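Local coordinates for protein AvrRxo1-ORF2 (Xanthomonas oryzae pv. oryzicola, PDB 4Z8Q) that forms a complex with AvrRxo1-ORF1, a protein with a zeta-toxin-type region, and probably serves as its antitoxin-like partner or chaperone, at the interface of chains B and A. Numbering follows the deposited sequence. Chains: chain A, AvrRxo1-ORF2; chain B, AvrRxo1-ORF1.

The interface of chains B and A. Residues chain B 163-164; chain A 56, 59-60, 65.
B:Tyr164, in the first turn of helix 163-176 of AvrRxo1-ORF1, reaches into AvrRxo1-ORF2 between A:Glu65 on one flank and the loop residues A:Asp56, A:Arg59 and A:Leu60 further out. The backbone amide N of B:Tyr164 gives a hydrogen bond to carboxylate oxygen OE1 of A:Glu65 at 3.0 Å, taken on the syn lone pair and clearly bent, 138° at the hydrogen. The carboxylate thus sits at the helix start, where the helix dipole may favour it, although the carboxylate of B:Glu163, with OE2 4.6 Å from OE2 of A:Glu65, would work against that. A:Glu65 gets there from helix 63-77 on a chain extended beyond CG.

The side chain of B:Tyr164 begins at CB, which lies 3.4 Å from OE1 of A:Glu65. The first torsion sets CG between the backbone N and the carbonyl carbon (chi1 76°), which keeps the near edge of the ring beside the same carboxylate; OE1 lies in the ring plane at that edge, by CD1. Along the ring, A:Leu60 crosses B:Tyr164 at about a right angle and puts CB over the centre of one face, 4.0 Å from the centroid, in a CH-pi contact, while methyl CD1 lies 3.7 Å from CD1 of B:Tyr164. Towards the far edge, CE2 meets CB of A:Arg59 at 3.5 Å. At the tip, the phenol OH donates to OD2 of A:Asp56 over 3.2 Å, a long bond arriving on the anti side and 33° out of the carboxylate plane. A:Arg59, its guanidinium on the side of A:Asp56 away from the phenol, probably helps position it: NH1 bonds the backbone O of A:Asp56 at 2.9 Å and forms a looser salt bridge to OD1.

The patch holds B:Tyr164 by its backbone amide and its phenol hydroxyl, with A:Leu60 over one face of the ring, helping keep AvrRxo1-ORF2 on its partner in the complex.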
loop_
_atom_site.group_PDB
_atom_site.type_symbol
_atom_site.label_atom_id
_atom_site.label_comp_id
_atom_site.label_asym_id
_atom_site.label_seq_id
_atom_site.Cartn_x
_atom_site.Cartn_y
_atom_site.Cartn_z
ATOM N N GLU B 163 -17.613 -2.517 16.086
ATOM C CA GLU B 163 -17.843 -3.711 16.874
ATOM C C GLU B 163 -19.122 -3.622 17.710
ATOM O O GLU B 163 -19.926 -4.546 17.710
ATOM C CB GLU B 163 -16.632 -3.929 17.772
ATOM C CG GLU B 163 -16.659 -5.183 18.566
ATOM C CD GLU B 163 -15.342 -5.416 19.264
ATOM O OE1 GLU B 163 -14.285 -5.158 18.639
ATOM O OE2 GLU B 163 -15.371 -5.851 20.438
ATOM N N TYR B 164 -19.323 -2.510 18.408
ATOM C CA TYR B 164 -20.509 -2.389 19.240
ATOM C C TYR B 164 -21.786 -2.439 18.404
ATOM O O TYR B 164 -22.803 -2.910 18.879
ATOM C CB TYR B 164 -20.465 -1.129 20.112
ATOM C CG TYR B 164 -20.751 0.167 19.397
ATOM C CD1 TYR B 164 -19.726 0.901 18.820
ATOM C CD2 TYR B 164 -22.039 0.664 19.316
ATOM C CE1 TYR B 164 -19.979 2.085 18.179
ATOM C CE2 TYR B 164 -22.302 1.845 18.674
ATOM C CZ TYR B 164 -21.264 2.554 18.110
ATOM O OH TYR B 164 -21.510 3.741 17.468
ATOM N N ASP A 56 -22.696 7.187 21.052
ATOM C CA ASP A 56 -23.436 7.413 19.819
ATOM C C ASP A 56 -24.886 7.675 20.227
ATOM O O ASP A 56 -25.802 6.969 19.808
ATOM C CB ASP A 56 -23.296 6.188 18.905
ATOM C CG ASP A 56 -24.019 6.346 17.580
ATOM O OD1 ASP A 56 -24.443 7.476 17.254
ATOM O OD2 ASP A 56 -24.160 5.333 16.858
ATOM N N ARG A 59 -25.393 4.608 22.425
ATOM C CA ARG A 59 -25.107 3.328 21.777
ATOM C C ARG A 59 -23.794 2.751 22.277
ATOM O O ARG A 59 -23.729 1.594 22.714
ATOM C CB ARG A 59 -25.016 3.489 20.262
ATOM C CG ARG A 59 -26.257 3.084 19.500
ATOM C CD ARG A 59 -27.242 4.225 19.437
ATOM N NE ARG A 59 -27.919 4.272 18.146
ATOM C CZ ARG A 59 -28.332 5.393 17.564
ATOM N NH1 ARG A 59 -28.135 6.563 18.162
ATOM N NH2 ARG A 59 -28.942 5.347 16.385
ATOM N N LEU A 60 -22.744 3.563 22.184
ATOM C CA LEU A 60 -21.428 3.157 22.657
ATOM C C LEU A 60 -21.276 3.524 24.124
ATOM O O LEU A 60 -21.204 4.704 24.482
ATOM C CB LEU A 60 -20.312 3.792 21.823
ATOM C CG LEU A 60 -18.922 3.273 22.202
ATOM C CD1 LEU A 60 -18.935 1.756 22.332
ATOM C CD2 LEU A 60 -17.872 3.711 21.199
ATOM N N GLU A 65 -13.942 1.051 24.405
ATOM C CA GLU A 65 -14.187 1.173 22.976
ATOM C C GLU A 65 -14.278 2.662 22.632
ATOM O O GLU A 65 -13.715 3.104 21.631
ATOM C CB GLU A 65 -15.461 0.422 22.564
ATOM C CG GLU A 65 -15.450 -0.071 21.114
ATOM C CD GLU A 65 -16.652 -0.944 20.764
ATOM O OE1 GLU A 65 -17.147 -0.850 19.613
ATOM O OE2 GLU A 65 -17.100 -1.724 21.635
#